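Local coordinates for uncharacterized protein (Bacteroides thetaiotaomicron VPI-5482, PDB 3KNY) that is of unknown function but folds into two domains and is probably made as a lipoprotein, at residues A123-G129 with A143-K149; Y133-P139 with L197-D201. One frame throughout, in Å; residues are numbered along the deposited sequence.

Contact 1. Residues A123-G129 with A143-K149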
ATOM      1  N   ALA A 123      10.708  20.159   8.446  1.00 58.04           N
ATOM      2  CA  ALA A 123       9.727  19.097   8.692  1.00 59.24           C
ATOM      3  C   ALA A 123       8.339  19.434   8.109  1.00 59.54           C
ATOM      4  O   ALA A 123       7.810  20.510   8.358  1.00 59.69           O
ATOM      5  CB  ALA A 123       9.628  18.788  10.195  1.00 58.14           C
ATOM      6  N   GLU A 124       7.748  18.488   7.373  1.00 60.47           N
ATOM      7  CA  GLU A 124       6.498  18.704   6.585  1.00 60.62           C
ATOM      8  C   GLU A 124       5.301  17.865   7.058  1.00 57.16           C
ATOM      9  O   GLU A 124       5.476  16.843   7.686  1.00 56.68           O
ATOM     10  CB  GLU A 124       6.754  18.467   5.081  1.00 61.95           C
ATOM     11  CG  GLU A 124       8.065  17.716   4.750  1.00 65.90           C
ATOM     12  CD  GLU A 124       8.113  17.176   3.334  1.00 70.98           C
ATOM     13  OE1 GLU A 124       7.241  17.543   2.507  1.00 71.98           O
ATOM     14  OE2 GLU A 124       9.026  16.361   3.062  1.00 71.39           O
ATOM     15  N   TYR A 125       4.092  18.312   6.731  1.00 54.80           N
ATOM     16  CA  TYR A 125       2.853  17.708   7.227  1.00 53.45           C
ATOM     17  C   TYR A 125       2.011  17.085   6.115  1.00 50.67           C
ATOM     18  O   TYR A 125       1.354  17.807   5.358  1.00 51.60           O
ATOM     19  CB  TYR A 125       2.020  18.777   7.940  1.00 54.80           C
ATOM     20  CG  TYR A 125       2.209  18.803   9.438  1.00 64.57           C
ATOM     21  CD1 TYR A 125       1.700  17.763  10.234  1.00 68.24           C
ATOM     22  CD2 TYR A 125       2.878  19.870  10.071  1.00 67.46           C
ATOM     23  CE1 TYR A 125       1.864  17.768  11.613  1.00 72.74           C
ATOM     24  CE2 TYR A 125       3.048  19.888  11.457  1.00 68.83           C
ATOM     25  CZ  TYR A 125       2.535  18.834  12.224  1.00 74.83           C
ATOM     26  OH  TYR A 125       2.688  18.829  13.600  1.00 78.56           O
ATOM     27  N   LYS A 126       1.974  15.753   6.054  1.00 46.49           N
ATOM     28  CA  LYS A 126       1.386  15.058   4.913  1.00 43.50           C
ATOM     29  C   LYS A 126       0.303  14.026   5.250  1.00 42.39           C
ATOM     30  O   LYS A 126       0.337  13.410   6.297  1.00 43.02           O
ATOM     31  CB  LYS A 126       2.503  14.341   4.129  1.00 43.73           C
ATOM     32  CG  LYS A 126       3.784  15.158   3.893  1.00 42.75           C
ATOM     33  CD  LYS A 126       4.483  14.839   2.559  1.00 38.81           C
ATOM     34  CE  LYS A 126       5.249  13.542   2.546  1.00 42.78           C
ATOM     35  NZ  LYS A 126       5.650  13.150   1.149  1.00 35.31           N
ATOM     36  N   THR A 127      -0.632  13.830   4.319  1.00 41.35           N
ATOM     37  CA  THR A 127      -1.567  12.714   4.336  1.00 41.23           C
ATOM     38  C   THR A 127      -1.238  11.729   3.226  1.00 41.42           C
ATOM     39  O   THR A 127      -0.857  12.119   2.141  1.00 45.00           O
ATOM     40  CB  THR A 127      -3.006  13.168   4.127  1.00 40.05           C
ATOM     41  OG1 THR A 127      -3.278  14.268   4.995  1.00 46.08           O
ATOM     42  CG2 THR A 127      -3.969  12.049   4.478  1.00 36.78           C
ATOM     43  N   ASN A 128      -1.376  10.445   3.501  1.00 39.94           N
ATOM     44  CA  ASN A 128      -1.229   9.422   2.487  1.00 39.93           C
ATOM     45  C   ASN A 128      -2.210   8.333   2.861  1.00 38.92           C
ATOM     46  O   ASN A 128      -2.741   8.307   3.949  1.00 39.19           O
ATOM     47  CB  ASN A 128       0.217   8.894   2.404  1.00 42.38           C
ATOM     48  CG  ASN A 128       0.469   7.955   1.182  1.00 46.88           C
ATOM     49  OD1 ASN A 128       1.177   6.947   1.297  1.00 47.95           O
ATOM     50  ND2 ASN A 128      -0.110   8.293   0.024  1.00 41.52           N
ATOM     51  N   GLY A 129      -2.479   7.444   1.938  1.00 39.21           N
ATOM     52  CA  GLY A 129      -3.552   6.499   2.095  1.00 38.44           C
ATOM     53  C   GLY A 129      -3.225   5.259   1.335  1.00 37.66           C
ATOM     54  O   GLY A 129      -2.212   5.166   0.688  1.00 37.91           O
ATOM     55  N   ALA A 143      -6.973   2.600   4.239  1.00 24.49           N
ATOM     56  CA  ALA A 143      -6.276   3.218   5.379  1.00 23.46           C
ATOM     57  C   ALA A 143      -5.818   4.615   4.951  1.00 24.59           C
ATOM     58  O   ALA A 143      -5.409   4.807   3.800  1.00 26.07           O
ATOM     59  CB  ALA A 143      -5.075   2.359   5.822  1.00 20.53           C
ATOM     60  N   ALA A 144      -5.941   5.593   5.849  1.00 24.46           N
ATOM     61  CA  ALA A 144      -5.417   6.963   5.646  1.00 23.55           C
ATOM     62  C   ALA A 144      -4.583   7.338   6.882  1.00 23.46           C
ATOM     63  O   ALA A 144      -4.884   6.933   7.969  1.00 25.43           O
ATOM     64  CB  ALA A 144      -6.527   7.935   5.447  1.00 19.81           C
ATOM     65  N   VAL A 145      -3.548   8.132   6.712  1.00 25.77           N
ATOM     66  CA  VAL A 145      -2.579   8.405   7.775  1.00 26.15           C
ATOM     67  C   VAL A 145      -2.120   9.824   7.627  1.00 27.97           C
ATOM     68  O   VAL A 145      -1.818  10.257   6.518  1.00 30.34           O
ATOM     69  CB  VAL A 145      -1.313   7.535   7.621  1.00 25.19           C
ATOM     70  CG1 VAL A 145      -0.318   7.894   8.661  1.00 25.88           C
ATOM     71  CG2 VAL A 145      -1.663   6.071   7.734  1.00 28.13           C
ATOM     72  N   THR A 146      -2.045  10.549   8.734  1.00 29.96           N
ATOM     73  CA  THR A 146      -1.491  11.894   8.720  1.00 31.61           C
ATOM     74  C   THR A 146      -0.234  11.854   9.528  1.00 32.20           C
ATOM     75  O   THR A 146      -0.222  11.265  10.592  1.00 33.93           O
ATOM     76  CB  THR A 146      -2.461  12.899   9.300  1.00 32.57           C
ATOM     77  OG1 THR A 146      -3.564  13.016   8.400  1.00 32.03           O
ATOM     78  CG2 THR A 146      -1.803  14.256   9.443  1.00 37.29           C
ATOM     79  N   TYR A 147       0.821  12.486   9.030  1.00 33.19           N
ATOM     80  CA  TYR A 147       2.115  12.418   9.681  1.00 33.29           C
ATOM     81  C   TYR A 147       2.981  13.633   9.424  1.00 36.50           C
ATOM     82  O   TYR A 147       2.694  14.458   8.551  1.00 35.24           O
ATOM     83  CB  TYR A 147       2.861  11.165   9.224  1.00 32.43           C
ATOM     84  CG  TYR A 147       3.065  11.040   7.718  1.00 33.48           C
ATOM     85  CD1 TYR A 147       2.048  10.569   6.887  1.00 34.65           C
ATOM     86  CD2 TYR A 147       4.284  11.358   7.127  1.00 31.24           C
ATOM     87  CE1 TYR A 147       2.236  10.445   5.505  1.00 32.59           C
ATOM     88  CE2 TYR A 147       4.488  11.224   5.746  1.00 29.77           C
ATOM     89  CZ  TYR A 147       3.456  10.775   4.946  1.00 31.59           C
ATOM     90  OH  TYR A 147       3.648  10.653   3.599  1.00 28.29           O
ATOM     91  N   LYS A 148       4.054  13.719  10.207  1.00 39.21           N
ATOM     92  CA  LYS A 148       5.060  14.742  10.055  1.00 40.77           C
ATOM     93  C   LYS A 148       6.354  14.046   9.655  1.00 41.19           C
ATOM     94  O   LYS A 148       6.783  13.090  10.296  1.00 40.23           O
ATOM     95  CB  LYS A 148       5.238  15.479  11.371  1.00 43.82           C
ATOM     96  CG  LYS A 148       5.459  16.973  11.219  1.00 46.61           C
ATOM     97  CD  LYS A 148       5.827  17.622  12.547  1.00 49.82           C
ATOM     98  CE  LYS A 148       7.149  17.065  13.084  1.00 50.52           C
ATOM     99  NZ  LYS A 148       7.866  18.076  13.909  1.00 46.77           N
ATOM    100  N   LYS A 149       6.950  14.498   8.565  1.00 43.61           N
ATOM    101  CA  LYS A 149       8.204  13.932   8.087  1.00 46.64           C
ATOM    102  C   LYS A 149       9.302  14.973   8.317  1.00 49.72           C
ATOM    103  O   LYS A 149       9.097  16.161   8.065  1.00 49.06           O
ATOM    104  CB  LYS A 149       8.104  13.563   6.600  1.00 45.90           C
ATOM    105  CG  LYS A 149       9.375  12.930   6.032  1.00 46.63           C
ATOM    106  CD  LYS A 149       9.228  12.590   4.553  1.00 49.11           C
ATOM    107  CE  LYS A 149      10.589  12.435   3.866  1.00 49.62           C
ATOM    108  NZ  LYS A 149      11.162  13.771   3.536  1.00 51.01           N
TER
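Side chains alternate between the two faces of this antiparallel strand pair. Y125, T127, K148 and T146 lie on one face. There K148, with chi1 near -141°, lays its chain over the Y125 ring, and K148 CG sits 3.6 Å from the ring centroid as a CH-pi contact. On the other face Y147 takes the p rotamer at chi1, which brings its ring beside K126. K126 CB lies over the ring, 4.2 Å from its centroid. The strands belong to a beta hairpin, 124-134 with 140-149, paired in regular register. E124/K149, K126/Y147 and N128/V145 are hydrogen-bonded pairs, for example K126 N to Y147 O at 2.9 Å. K149 is extended through chi3, and its NZ forms a salt bridge with E124 OE2 at 3.4 Å, whose hydrogen bond is weak; E71 is its stronger partner. K126 CE comes 3.5 Å from Y147 OH. K126 NZ hydrogen-bonds to D99 O and forms a salt bridge with the P218 C-terminal carboxylate, which also accepts a hydrogen bond from Y147 OH.

Contact 2. Residues Y133-P139 with L197-D201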
ATOM      1  N   TYR A 133      -7.795  -3.600   0.726  1.00 25.03           N
ATOM      2  CA  TYR A 133      -8.585  -4.709   0.215  1.00 23.92           C
ATOM      3  C   TYR A 133      -9.727  -4.211  -0.633  1.00 24.97           C
ATOM      4  O   TYR A 133     -10.272  -3.147  -0.366  1.00 25.42           O
ATOM      5  CB  TYR A 133      -9.107  -5.571   1.369  1.00 23.41           C
ATOM      6  CG  TYR A 133     -10.159  -6.573   0.965  1.00 23.40           C
ATOM      7  CD1 TYR A 133      -9.818  -7.737   0.333  1.00 17.30           C
ATOM      8  CD2 TYR A 133     -11.507  -6.334   1.200  1.00 29.48           C
ATOM      9  CE1 TYR A 133     -10.784  -8.659  -0.051  1.00 25.13           C
ATOM     10  CE2 TYR A 133     -12.476  -7.245   0.826  1.00 25.86           C
ATOM     11  CZ  TYR A 133     -12.103  -8.405   0.196  1.00 26.99           C
ATOM     12  OH  TYR A 133     -13.046  -9.308  -0.194  1.00 28.20           O
ATOM     13  N   THR A 134     -10.063  -4.972  -1.679  1.00 27.22           N
ATOM     14  CA  THR A 134     -11.202  -4.639  -2.559  1.00 27.77           C
ATOM     15  C   THR A 134     -11.935  -5.896  -2.908  1.00 27.68           C
ATOM     16  O   THR A 134     -11.363  -6.789  -3.485  1.00 30.73           O
ATOM     17  CB  THR A 134     -10.775  -3.977  -3.875  1.00 26.98           C
ATOM     18  OG1 THR A 134      -9.997  -2.808  -3.584  1.00 31.09           O
ATOM     19  CG2 THR A 134     -11.981  -3.583  -4.637  1.00 19.48           C
ATOM     20  N   HIS A 135     -13.199  -5.986  -2.532  1.00 28.83           N
ATOM     21  CA  HIS A 135     -13.966  -7.178  -2.836  1.00 28.72           C
ATOM     22  C   HIS A 135     -14.323  -7.127  -4.324  1.00 27.93           C
ATOM     23  O   HIS A 135     -14.481  -6.036  -4.900  1.00 27.12           O
ATOM     24  CB  HIS A 135     -15.227  -7.268  -1.966  1.00 28.90           C
ATOM     25  CG  HIS A 135     -15.906  -8.600  -2.033  1.00 28.02           C
ATOM     26  ND1 HIS A 135     -16.696  -8.979  -3.097  1.00 25.82           N
ATOM     27  CD2 HIS A 135     -15.917  -9.640  -1.168  1.00 24.89           C
ATOM     28  CE1 HIS A 135     -17.146 -10.203  -2.897  1.00 22.30           C
ATOM     29  NE2 HIS A 135     -16.688 -10.630  -1.732  1.00 24.41           N
ATOM     30  N   SER A 136     -14.456  -8.301  -4.937  1.00 27.39           N
ATOM     31  CA  SER A 136     -14.795  -8.369  -6.360  1.00 27.48           C
ATOM     32  C   SER A 136     -16.070  -7.638  -6.629  1.00 27.47           C
ATOM     33  O   SER A 136     -16.200  -7.002  -7.664  1.00 30.22           O
ATOM     34  CB  SER A 136     -14.915  -9.799  -6.857  1.00 25.51           C
ATOM     35  OG  SER A 136     -15.836 -10.520  -6.070  1.00 30.21           O
ATOM     36  N   LEU A 137     -17.007  -7.691  -5.695  1.00 26.75           N
ATOM     37  CA  LEU A 137     -18.274  -6.974  -5.874  1.00 25.83           C
ATOM     38  C   LEU A 137     -18.136  -5.477  -5.617  1.00 24.84           C
ATOM     39  O   LEU A 137     -19.098  -4.778  -5.772  1.00 25.62           O
ATOM     40  CB  LEU A 137     -19.383  -7.572  -4.987  1.00 24.14           C
ATOM     41  CG  LEU A 137     -19.816  -9.003  -5.349  1.00 21.93           C
ATOM     42  CD1 LEU A 137     -20.659  -9.624  -4.249  1.00 16.28           C
ATOM     43  CD2 LEU A 137     -20.581  -8.995  -6.655  1.00 10.55           C
ATOM     44  N   GLY A 138     -16.969  -4.977  -5.208  1.00 26.41           N
ATOM     45  CA  GLY A 138     -16.769  -3.515  -5.072  1.00 27.59           C
ATOM     46  C   GLY A 138     -16.361  -2.916  -3.725  1.00 28.94           C
ATOM     47  O   GLY A 138     -15.530  -2.011  -3.677  1.00 29.95           O
ATOM     48  N   PRO A 139     -16.975  -3.371  -2.624  1.00 29.32           N
ATOM     49  CA  PRO A 139     -16.643  -2.827  -1.328  1.00 28.83           C
ATOM     50  C   PRO A 139     -15.164  -2.968  -0.988  1.00 27.58           C
ATOM     51  O   PRO A 139     -14.534  -3.953  -1.347  1.00 25.08           O
ATOM     52  CB  PRO A 139     -17.510  -3.663  -0.394  1.00 30.43           C
ATOM     53  CG  PRO A 139     -18.697  -3.928  -1.192  1.00 29.31           C
ATOM     54  CD  PRO A 139     -18.153  -4.246  -2.534  1.00 28.79           C
ATOM     55  N   LEU A 197     -15.354  -7.401   7.342  1.00 23.19           N
ATOM     56  CA  LEU A 197     -16.069  -6.492   6.445  1.00 21.36           C
ATOM     57  C   LEU A 197     -17.414  -7.121   6.227  1.00 19.39           C
ATOM     58  O   LEU A 197     -17.480  -8.306   5.931  1.00 17.78           O
ATOM     59  CB  LEU A 197     -15.340  -6.346   5.114  1.00 21.16           C
ATOM     60  CG  LEU A 197     -15.975  -5.558   3.964  1.00 27.80           C
ATOM     61  CD1 LEU A 197     -16.111  -4.046   4.308  1.00 16.60           C
ATOM     62  CD2 LEU A 197     -15.158  -5.797   2.644  1.00 22.91           C
ATOM     63  N   SER A 198     -18.483  -6.348   6.426  1.00 19.54           N
ATOM     64  CA  SER A 198     -19.844  -6.842   6.190  1.00 20.99           C
ATOM     65  C   SER A 198     -20.480  -5.923   5.204  1.00 21.44           C
ATOM     66  O   SER A 198     -20.290  -4.722   5.300  1.00 20.11           O
ATOM     67  CB  SER A 198     -20.692  -6.814   7.463  1.00 18.84           C
ATOM     68  OG  SER A 198     -20.141  -7.695   8.411  1.00 31.85           O
ATOM     69  N   PHE A 199     -21.226  -6.488   4.253  1.00 22.14           N
ATOM     70  CA  PHE A 199     -22.007  -5.692   3.306  1.00 22.40           C
ATOM     71  C   PHE A 199     -23.138  -6.493   2.696  1.00 21.63           C
ATOM     72  O   PHE A 199     -23.169  -7.726   2.736  1.00 20.44           O
ATOM     73  CB  PHE A 199     -21.120  -5.065   2.217  1.00 25.13           C
ATOM     74  CG  PHE A 199     -20.443  -6.062   1.295  1.00 25.52           C
ATOM     75  CD1 PHE A 199     -21.044  -6.464   0.123  1.00 27.92           C
ATOM     76  CD2 PHE A 199     -19.183  -6.529   1.566  1.00 28.14           C
ATOM     77  CE1 PHE A 199     -20.414  -7.362  -0.735  1.00 29.18           C
ATOM     78  CE2 PHE A 199     -18.554  -7.437   0.710  1.00 31.54           C
ATOM     79  CZ  PHE A 199     -19.168  -7.843  -0.441  1.00 27.14           C
ATOM     80  N   LYS A 200     -24.094  -5.761   2.164  1.00 23.94           N
ATOM     81  CA  LYS A 200     -25.214  -6.356   1.450  1.00 26.80           C
ATOM     82  C   LYS A 200     -24.855  -6.527  -0.022  1.00 25.62           C
ATOM     83  O   LYS A 200     -24.311  -5.611  -0.644  1.00 25.98           O
ATOM     84  CB  LYS A 200     -26.454  -5.455   1.551  1.00 28.03           C
ATOM     85  CG  LYS A 200     -27.028  -5.276   2.967  1.00 36.77           C
ATOM     86  CD  LYS A 200     -27.710  -6.551   3.496  1.00 47.40           C
ATOM     87  CE  LYS A 200     -29.142  -6.732   2.957  1.00 54.16           C
ATOM     88  NZ  LYS A 200     -29.655  -8.130   3.176  1.00 55.06           N
ATOM     89  N   ASP A 201     -25.133  -7.714  -0.548  1.00 25.26           N
ATOM     90  CA  ASP A 201     -25.159  -7.985  -1.983  1.00 23.43           C
ATOM     91  C   ASP A 201     -26.607  -8.268  -2.330  1.00 23.10           C
ATOM     92  O   ASP A 201     -26.963  -9.403  -2.609  1.00 24.81           O
ATOM     93  CB  ASP A 201     -24.310  -9.210  -2.296  1.00 24.07           C
ATOM     94  CG  ASP A 201     -24.327  -9.583  -3.763  1.00 25.64           C
ATOM     95  OD1 ASP A 201     -24.640  -8.718  -4.617  1.00 26.43           O
ATOM     96  OD2 ASP A 201     -24.013 -10.759  -4.045  1.00 32.38           O
TER
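The hairpin turn between strands 124-134 and 140-149 rests here on the end of strand 188-201, which belongs to a different sheet. Aromatic contacts lie at the middle. F199, with chi1 near 65°, turns its ring edge onto the face of H135. The pair is T-shaped, with ring centroids 5.0 Å apart and planes at 75°. P139 adds a CH-pi contact: its CG stands 3.6 Å from the centroid of the F199 ring, almost on the ring normal. The remaining contacts are mostly apolar. L197 CD2 meets the edge of the Y133 ring at CE2, 3.5 Å away, and lies 4.4 Å from P139 CB. L137 CD1 approaches F199 CE1 at 4.2 Å, near the plane of that ring, and also comes within 3.5 Å of D201 OD2. The two segments share no hydrogen bond, but the loop 133-139 has hydrogen bonds of its own. H135 to G138 forms a type I beta turn, with G138 N bonded to H135 O at 2.7 Å. H135 N bonds to P139 O at 2.7 Å. L137 N bonds to H135 ND1 at 2.9 Å, which helps fix the imidazole that faces F199. V208 of strand 204-217 also touches Y133 and H135. With rings and aliphatic groups as the main partners, the turn and strand are held by van der Waals and aromatic contact rather than by polar pairing.

Overall arrangement
Contacts 1 and 2 lie about 27 Å apart, centre to centre, and share strand 124-134. Contact 1 uses its start and contact 2 its end. Along the chain the segments alternate: 123-129, 133-139, 143-149, then 197-201. Contact 1 pairs strands 124-134 and 140-149, neighbours in an antiparallel three-stranded sheet with 154-164. Contact 2 ties the turn of the same hairpin to strand 188-201 of the larger mixed sheet. One hairpin is thus zipped by its backbone near its open end and packed by its turn against the second sheet.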